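Local coordinates for protein anopheles gambiae adenosine kinase (Anopheles gambiae, PDB 3LOO) that catalyses the ATP-dependent phosphorylation of adenosine to AMP, as an adenosine kinase of the pfkB carbohydrate kinase family, at residues D168-R171 / A172-Q175; Y66-L69 / I70-Q74. All coordinates share one frame; numbering follows the deposited sequence.

Contact 1: D168-R171 / A172-Q175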
# COMPACT_ATOMS: atom_id res chain seq x y z
N ASP A 168 24.32 0.92 9.53
CA ASP A 168 25.16 1.20 8.36
C ASP A 168 24.60 0.58 7.08
O ASP A 168 24.56 1.23 6.03
CB ASP A 168 26.60 0.71 8.61
CG ASP A 168 27.33 1.51 9.70
OD1 ASP A 168 26.79 2.54 10.18
OD2 ASP A 168 28.46 1.11 10.08
N GLY A 169 24.16 -0.68 7.18
CA GLY A 169 23.65 -1.38 6.01
C GLY A 169 22.38 -0.72 5.52
O GLY A 169 22.21 -0.47 4.33
N ASN A 170 21.49 -0.42 6.46
CA ASN A 170 20.22 0.16 6.09
C ASN A 170 20.34 1.59 5.56
O ASN A 170 19.61 1.98 4.65
CB ASN A 170 19.20 0.01 7.24
CG ASN A 170 18.69 -1.42 7.36
OD1 ASN A 170 18.96 -2.27 6.52
ND2 ASN A 170 17.92 -1.69 8.41
N ARG A 171 21.27 2.37 6.11
CA ARG A 171 21.52 3.68 5.49
C ARG A 171 22.14 3.61 4.10
O ARG A 171 21.83 4.46 3.26
CB ARG A 171 22.23 4.68 6.42
CG ARG A 171 23.51 4.21 7.02
CD ARG A 171 23.72 4.84 8.43
NE ARG A 171 23.55 6.29 8.46
CZ ARG A 171 24.44 7.17 8.01
NH1 ARG A 171 25.59 6.76 7.48
NH2 ARG A 171 24.19 8.48 8.08
N ALA A 172 22.96 2.59 3.82
CA ALA A 172 23.45 2.39 2.44
C ALA A 172 22.26 2.07 1.49
O ALA A 172 22.21 2.54 0.36
CB ALA A 172 24.53 1.27 2.40
N TYR A 173 21.31 1.30 1.98
CA TYR A 173 20.09 1.00 1.19
C TYR A 173 19.25 2.27 0.89
O TYR A 173 18.82 2.46 -0.24
CB TYR A 173 19.22 -0.01 1.91
CG TYR A 173 19.69 -1.45 1.88
CD1 TYR A 173 20.31 -2.00 0.74
CD2 TYR A 173 19.44 -2.29 2.97
CE1 TYR A 173 20.70 -3.35 0.72
CE2 TYR A 173 19.82 -3.64 2.95
CZ TYR A 173 20.45 -4.15 1.82
OH TYR A 173 20.81 -5.48 1.78
N LEU A 174 19.10 3.16 1.87
CA LEU A 174 18.39 4.44 1.64
C LEU A 174 19.18 5.31 0.66
O LEU A 174 18.61 5.88 -0.28
CB LEU A 174 18.17 5.19 2.97
CG LEU A 174 17.15 4.55 3.92
CD1 LEU A 174 17.05 5.42 5.17
CD2 LEU A 174 15.75 4.38 3.26
N GLN A 175 20.50 5.37 0.85
CA GLN A 175 21.36 6.21 -0.01
C GLN A 175 21.34 5.74 -1.44
O GLN A 175 21.37 6.57 -2.34
CB GLN A 175 22.80 6.23 0.50
CG GLN A 175 22.94 7.10 1.74
CD GLN A 175 24.39 7.22 2.25
OE1 GLN A 175 24.63 7.52 3.43
NE2 GLN A 175 25.36 7.01 1.36
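Four successive backbone hydrogen bonds of the i to i+4 kind tie Asp168-Arg171 to Ala172-Gln175: Ala172 N to Asp168 O, Tyr173 N to Gly169 O, Leu174 N to Asn170 O, and Gln175 N to Arg171 O, the last at 2.9 Å with an N-H...O angle of 160°. Side-chain contacts are looser and make no hydrogen bond to each other within the two segments. Asn170 OD1 lies 3.6 Å from Tyr173 CD2, at the edge of the ring and near its plane, with the amide turned 30° from the phenol. The same amide gives its ND2 to His164 O, which helps fix how the group is rotated. These eight residues make just over two turns of the surface helix 168-176, which leads into strand 179-183 of the nine-stranded sheet. Its inner side carries Asn170, Tyr173 and Leu174, all three touching Phe103 of strand 100-107. On the exposed side, Arg171 CG sits between the backbone N and the carbonyl carbon (chi1 55°), and the chain bends twice before its guanidinium lies with one face toward Gln175 OE1, 4.2 Å from Arg171 NH1. Nearer the backbone, Gln175 CG packs 3.2 Å from Arg171 O.

Contact 2: Y66-L69 / I70-Q74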
# COMPACT_ATOMS: atom_id res chain seq x y z
N TYR A 66 -9.63 -13.04 15.67
CA TYR A 66 -8.59 -13.76 14.88
C TYR A 66 -8.65 -15.30 15.10
O TYR A 66 -8.81 -16.08 14.14
CB TYR A 66 -7.19 -13.13 15.13
CG TYR A 66 -7.20 -11.66 14.72
CD1 TYR A 66 -7.15 -11.30 13.37
CD2 TYR A 66 -7.36 -10.65 15.67
CE1 TYR A 66 -7.19 -9.96 12.98
CE2 TYR A 66 -7.42 -9.31 15.29
CZ TYR A 66 -7.33 -8.98 13.95
OH TYR A 66 -7.39 -7.69 13.55
N GLN A 67 -8.62 -15.74 16.36
CA GLN A 67 -8.73 -17.17 16.66
C GLN A 67 -10.07 -17.75 16.19
O GLN A 67 -10.13 -18.89 15.71
CB GLN A 67 -8.56 -17.42 18.16
CG GLN A 67 -8.58 -18.88 18.56
CD GLN A 67 -8.68 -19.10 20.06
OE1 GLN A 67 -8.41 -18.19 20.86
NE2 GLN A 67 -9.06 -20.31 20.46
N GLU A 68 -11.14 -16.96 16.34
CA GLU A 68 -12.45 -17.38 15.90
C GLU A 68 -12.50 -17.60 14.39
O GLU A 68 -13.10 -18.58 13.92
CB GLU A 68 -13.51 -16.37 16.35
CG GLU A 68 -14.92 -16.72 15.95
CD GLU A 68 -15.98 -15.85 16.61
OE1 GLU A 68 -15.67 -14.95 17.45
OE2 GLU A 68 -17.15 -16.07 16.28
N LEU A 69 -11.86 -16.70 13.63
CA LEU A 69 -11.73 -16.88 12.18
C LEU A 69 -10.95 -18.17 11.85
O LEU A 69 -11.35 -18.93 10.98
CB LEU A 69 -11.02 -15.68 11.49
CG LEU A 69 -11.71 -14.32 11.53
CD1 LEU A 69 -10.80 -13.25 10.90
CD2 LEU A 69 -13.06 -14.37 10.84
N ILE A 70 -9.86 -18.39 12.56
CA ILE A 70 -9.03 -19.56 12.30
C ILE A 70 -9.83 -20.83 12.67
O ILE A 70 -10.03 -21.68 11.82
CB ILE A 70 -7.70 -19.48 13.07
CG1 ILE A 70 -6.84 -18.31 12.57
CG2 ILE A 70 -6.92 -20.82 13.01
CD1 ILE A 70 -5.93 -17.73 13.68
N GLU A 71 -10.33 -20.89 13.90
CA GLU A 71 -10.96 -22.10 14.45
C GLU A 71 -12.34 -22.43 13.91
O GLU A 71 -12.67 -23.59 13.74
CB GLU A 71 -11.02 -22.03 15.98
CG GLU A 71 -9.71 -22.40 16.65
CD GLU A 71 -9.72 -22.09 18.15
OE1 GLU A 71 -10.81 -21.85 18.71
OE2 GLU A 71 -8.62 -22.06 18.76
N LYS A 72 -13.16 -21.43 13.65
CA LYS A 72 -14.55 -21.68 13.34
C LYS A 72 -14.94 -21.25 11.92
O LYS A 72 -15.97 -21.66 11.42
CB LYS A 72 -15.42 -21.02 14.45
CG LYS A 72 -16.77 -20.41 14.05
CD LYS A 72 -17.54 -19.95 15.29
CE LYS A 72 -18.79 -19.13 14.94
NZ LYS A 72 -19.66 -19.81 13.91
N TYR A 73 -14.13 -20.44 11.27
CA TYR A 73 -14.45 -20.06 9.89
C TYR A 73 -13.48 -20.57 8.85
O TYR A 73 -13.58 -20.20 7.68
CB TYR A 73 -14.67 -18.55 9.72
CG TYR A 73 -15.93 -18.05 10.41
CD1 TYR A 73 -17.13 -17.95 9.71
CD2 TYR A 73 -15.90 -17.67 11.74
CE1 TYR A 73 -18.29 -17.48 10.34
CE2 TYR A 73 -17.04 -17.20 12.37
CZ TYR A 73 -18.22 -17.11 11.67
OH TYR A 73 -19.33 -16.64 12.32
N GLN A 74 -12.55 -21.43 9.27
CA GLN A 74 -11.65 -22.11 8.33
C GLN A 74 -10.87 -21.05 7.56
O GLN A 74 -10.84 -21.10 6.35
CB GLN A 74 -12.46 -22.98 7.34
CG GLN A 74 -13.21 -24.17 7.97
CD GLN A 74 -12.37 -24.86 9.05
OE1 GLN A 74 -12.29 -24.38 10.19
NE2 GLN A 74 -11.72 -25.96 8.68
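Gln67 and Glu71 meet on the exposed side of the last turns of helix 64-73, where the amide NE2 of Gln67 is modelled facing both carboxylate oxygens of Glu71. The approach of NE2 to OE2 is so short that its details are doubtful, and the bond from NE2 to OE1, at 2.9 Å, is weak; the amide lies nearly crosswise to the carboxylate, their planes 79° apart. Gln67 reaches it with CG anti to the backbone N (chi1 -177°) and an extended chain. Beneath this pair the backbone is firm: Glu71 N bonds to Gln67 O at 2.7 Å, nearly straight.

Lys72 is likewise exposed and runs side by side with Glu68, but their charged ends stay apart, with OE2 of Glu68 5.1 Å from NZ of Lys72. Glu68 marks the boundary between the open and packed sides: its other oxygen, OE1, is held by Lys47 in a salt bridge and by Tyr48 through a hydrogen bond. On its far flank the ring of Tyr73 runs alongside it, with Glu68 OE2 4.1 Å from Tyr73 CE2 and Glu68 O at the ring edge. The packed side centres on buried Leu69, whose CD2 comes within 4.4 Å of Tyr73 CD2. Here the helix is giving out: Tyr73 N reaches Leu69 O at 3.2 Å from above the carbonyl plane, and Gln74 follows with positive phi.

Leu69 and Tyr73 both press on Leu44 of helix 42-47, while Tyr66, Leu69 and Ile70 rest on Ile36 of strand 33-39. Tyr66 and Leu69 also touch Ala140 of strand 137-144, which packs helix 64-73 against the five-stranded sheet, probably the lid as in other pfkB-family kinases, just before strand 76-80 joins its edge.

How the contacts relate
Contact 2 comes first along the chain and contact 1 about a hundred residues later, both within the part of the chain that belongs to the pfkB kinase family. Their centres lie 40 Å apart and their nearest atoms about 27 Å, so they do not touch. Each lies within a helix that packs on a different sheet: helix 64-73 on the five-stranded sheet, helix 168-176 on the nine-stranded one. This matches the division of pfkB-family kinases into a large alpha/beta domain and a smaller lid. In contact 2 the side chain of Tyr66 is about 9 Å from the bound bis(adenosine)-5'-tetraphosphate. Contact 1 belongs to the outer surface of the large domain.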